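Local coordinates for protein DNA polymerase beta (Leishmania infantum, PDB 4P4O) that probably fills gaps in base excision repair as a family X DNA polymerase, extending the 3' end of DNA, largely template-directed, with magnesium bound at its active site, at residues A[176-181]-A[201-206]. Numbering follows the deposited sequence.
Sequences GKDFSI and LSRTLD
Arg203 lays its aliphatic stem over one face of the Phe179 ring, CG standing 3.8 Å from the centroid in a CH-pi contact. Its chain then bends at chi3 (60°), which brings NH1 to 3.5 Å from Phe179 CE1 with the guanidinium plane nearly perpendicular to the ring. Arginine suits this place because two separate nitrogens serve different partners: NH2 makes a long salt bridge to Asp178 OD2 (3.8 Å) and a hydrogen bond to Pro208 O, while a water in the guanidinium plane joins NH1 to the same carboxylate oxygen. Leucine's branched end sets one methyl, Leu201 CD1, against both Phe179 CD2 and Ile181 CD1.

Here strands 179-183 and 193-203 of the nucleotidyltransferase palm, the latter carrying the magnesium ligands Asp196 and Asp198, run antiparallel. Ser180 N donates to Ser202 O at 2.7 Å through a bent bond (135°), Ser202 N to Ser180 O at 3.0 Å through a straighter one (160°). The hydroxyl of Ser202 shares a water with Ser180 O. Past the strand end, Thr204 N bonds Asp178 O at 2.9 Å, while a water links Thr204 OG1 to Lys177 O. Farther out, the apolar face packs against Cys171 of helix 157-175.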
ATOM      1  N   GLY A 176     -13.070  14.277  14.333  1.00 19.99           N
ATOM      2  CA  GLY A 176     -12.731  14.969  15.560  1.00 18.39           C
ATOM      3  C   GLY A 176     -11.290  14.735  15.973  1.00 22.80           C
ATOM      4  O   GLY A 176     -10.518  14.092  15.254  1.00 21.05           O
ATOM      5  N   LYS A 177     -10.944  15.241  17.154  1.00 18.54           N
ATOM      6  CA  LYS A 177      -9.567  15.279  17.613  1.00 23.84           C
ATOM      7  C   LYS A 177      -9.028  13.921  18.097  1.00 22.38           C
ATOM      8  O   LYS A 177      -7.823  13.768  18.294  1.00 21.22           O
ATOM      9  CB  LYS A 177      -9.414  16.339  18.708  1.00 24.74           C
ATOM     10  CG  LYS A 177     -10.077  15.937  20.011  1.00 32.61           C
ATOM     11  CD  LYS A 177      -9.658  16.838  21.161  1.00 42.94           C
ATOM     12  CE  LYS A 177     -10.211  16.306  22.482  1.00 54.32           C
ATOM     13  NZ  LYS A 177      -9.840  17.151  23.655  1.00 62.12           N
ATOM     14  N   ASP A 178      -9.909  12.942  18.296  1.00 16.98           N
ATOM     15  CA  ASP A 178      -9.466  11.595  18.657  1.00 19.24           C
ATOM     16  C   ASP A 178      -8.717  10.902  17.518  1.00 17.78           C
ATOM     17  O   ASP A 178      -8.083   9.866  17.742  1.00 16.89           O
ATOM     18  CB  ASP A 178     -10.635  10.696  19.064  1.00 22.35           C
ATOM     19  CG  ASP A 178     -11.213  11.048  20.421  1.00 25.09           C
ATOM     20  OD1 ASP A 178     -10.612  11.863  21.151  1.00 25.00           O
ATOM     21  OD2 ASP A 178     -12.277  10.489  20.753  1.00 32.53           O
ATOM     22  N   PHE A 179      -8.812  11.449  16.305  1.00 14.99           N
ATOM     23  CA  PHE A 179      -8.208  10.803  15.133  1.00 17.48           C
ATOM     24  C   PHE A 179      -7.082  11.597  14.510  1.00 13.67           C
ATOM     25  O   PHE A 179      -6.975  12.804  14.695  1.00 14.89           O
ATOM     26  CB  PHE A 179      -9.261  10.461  14.071  1.00 13.44           C
ATOM     27  CG  PHE A 179     -10.035   9.218  14.383  1.00 13.61           C
ATOM     28  CD1 PHE A 179     -11.144   9.268  15.220  1.00 15.22           C
ATOM     29  CD2 PHE A 179      -9.635   7.992  13.864  1.00 12.38           C
ATOM     30  CE1 PHE A 179     -11.858   8.113  15.524  1.00 13.93           C
ATOM     31  CE2 PHE A 179     -10.338   6.840  14.156  1.00 12.32           C
ATOM     32  CZ  PHE A 179     -11.449   6.897  14.988  1.00 13.09           C
ATOM     33  N   SER A 180      -6.241  10.907  13.757  1.00 19.14           N
ATOM     34  CA  SER A 180      -5.088  11.547  13.155  1.00 20.24           C
ATOM     35  C   SER A 180      -4.800  10.969  11.770  1.00 21.39           C
ATOM     36  O   SER A 180      -5.017   9.780  11.510  1.00 21.26           O
ATOM     37  CB  SER A 180      -3.878  11.411  14.092  1.00 22.17           C
ATOM     38  OG  SER A 180      -2.683  11.760  13.440  1.00 29.52           O
ATOM     39  N   ILE A 181      -4.321  11.828  10.879  1.00 19.88           N
ATOM     40  CA  ILE A 181      -3.959  11.423   9.530  1.00 20.47           C
ATOM     41  C   ILE A 181      -2.486  11.705   9.340  1.00 13.66           C
ATOM     42  O   ILE A 181      -2.020  12.786   9.669  1.00 15.25           O
ATOM     43  CB  ILE A 181      -4.702  12.256   8.463  1.00 18.93           C
ATOM     44  CG1 ILE A 181      -6.117  11.737   8.240  1.00 22.67           C
ATOM     45  CG2 ILE A 181      -3.938  12.204   7.136  1.00 18.49           C
ATOM     46  CD1 ILE A 181      -6.168  10.440   7.449  1.00 15.06           C
ATOM     47  N   LEU A 201      -4.650   6.428   8.853  1.00 17.53           N
ATOM     48  CA  LEU A 201      -5.643   6.995   9.737  1.00 14.40           C
ATOM     49  C   LEU A 201      -5.597   6.220  11.055  1.00 16.43           C
ATOM     50  O   LEU A 201      -5.643   4.993  11.064  1.00 11.24           O
ATOM     51  CB  LEU A 201      -7.029   6.903   9.090  1.00 10.34           C
ATOM     52  CG  LEU A 201      -8.239   7.291   9.952  1.00 16.83           C
ATOM     53  CD1 LEU A 201      -8.244   8.807  10.318  1.00 11.39           C
ATOM     54  CD2 LEU A 201      -9.565   6.864   9.260  1.00 10.83           C
ATOM     55  N   SER A 202      -5.485   6.932  12.169  1.00 15.62           N
ATOM     56  CA  SER A 202      -5.390   6.260  13.454  1.00 17.69           C
ATOM     57  C   SER A 202      -5.882   7.132  14.612  1.00 18.00           C
ATOM     58  O   SER A 202      -5.950   8.352  14.507  1.00 18.46           O
ATOM     59  CB  SER A 202      -3.955   5.780  13.700  1.00 16.23           C
ATOM     60  OG  SER A 202      -3.038   6.860  13.762  1.00 15.78           O
ATOM     61  N   ARG A 203      -6.257   6.480  15.706  1.00 14.23           N
ATOM     62  CA  ARG A 203      -6.602   7.185  16.932  1.00 18.70           C
ATOM     63  C   ARG A 203      -5.344   7.678  17.651  1.00 17.69           C
ATOM     64  O   ARG A 203      -4.309   7.010  17.670  1.00 18.64           O
ATOM     65  CB  ARG A 203      -7.474   6.303  17.838  1.00 12.64           C
ATOM     66  CG  ARG A 203      -8.836   5.995  17.217  1.00 14.23           C
ATOM     67  CD  ARG A 203      -9.673   5.059  18.079  1.00 17.26           C
ATOM     68  NE  ARG A 203      -9.942   5.627  19.392  1.00 21.28           N
ATOM     69  CZ  ARG A 203     -10.967   6.424  19.666  1.00 25.46           C
ATOM     70  NH1 ARG A 203     -11.832   6.748  18.715  1.00 27.15           N
ATOM     71  NH2 ARG A 203     -11.129   6.898  20.896  1.00 23.35           N
ATOM     72  N   THR A 204      -5.426   8.876  18.208  1.00 15.76           N
ATOM     73  CA  THR A 204      -4.294   9.445  18.921  1.00 19.00           C
ATOM     74  C   THR A 204      -4.003   8.671  20.202  1.00 20.80           C
ATOM     75  O   THR A 204      -4.781   7.812  20.621  1.00 17.36           O
ATOM     76  CB  THR A 204      -4.566  10.885  19.310  1.00 19.33           C
ATOM     77  OG1 THR A 204      -5.680  10.910  20.208  1.00 22.25           O
ATOM     78  CG2 THR A 204      -4.889  11.726  18.069  1.00 18.46           C
ATOM     79  N   LEU A 205      -2.869   8.990  20.819  1.00 22.27           N
ATOM     80  CA  LEU A 205      -2.488   8.386  22.085  1.00 21.18           C
ATOM     81  C   LEU A 205      -3.405   8.815  23.230  1.00 23.53           C
ATOM     82  O   LEU A 205      -3.564   8.082  24.205  1.00 30.66           O
ATOM     83  CB  LEU A 205      -1.040   8.734  22.411  1.00 24.93           C
ATOM     84  CG  LEU A 205      -0.005   7.854  21.716  1.00 38.37           C
ATOM     85  CD1 LEU A 205       1.380   8.482  21.793  1.00 43.98           C
ATOM     86  CD2 LEU A 205      -0.007   6.452  22.308  1.00 40.91           C
ATOM     87  N   ASP A 206      -4.014   9.992  23.099  1.00 24.67           N
ATOM     88  CA  ASP A 206      -4.890  10.558  24.135  1.00 30.13           C
ATOM     89  C   ASP A 206      -6.359  10.170  23.987  1.00 29.37           C
ATOM     90  O   ASP A 206      -7.174  10.446  24.870  1.00 31.00           O
ATOM     91  CB  ASP A 206      -4.813  12.090  24.121  1.00 39.82           C
ATOM     92  CG  ASP A 206      -3.507  12.618  24.679  1.00 50.25           C
ATOM     93  OD1 ASP A 206      -2.915  11.964  25.567  1.00 50.68           O
ATOM     94  OD2 ASP A 206      -3.079  13.700  24.228  1.00 55.34           O
TER
HETATM   95  O   HOH W   1      -6.423  13.437  20.818  1.00 23.69           O
HETATM   96  O   HOH W   2     -13.860   8.957  18.895  1.00 32.38           O
HETATM   97  O   HOH W   3      -2.433   8.423  11.599  1.00 19.30           O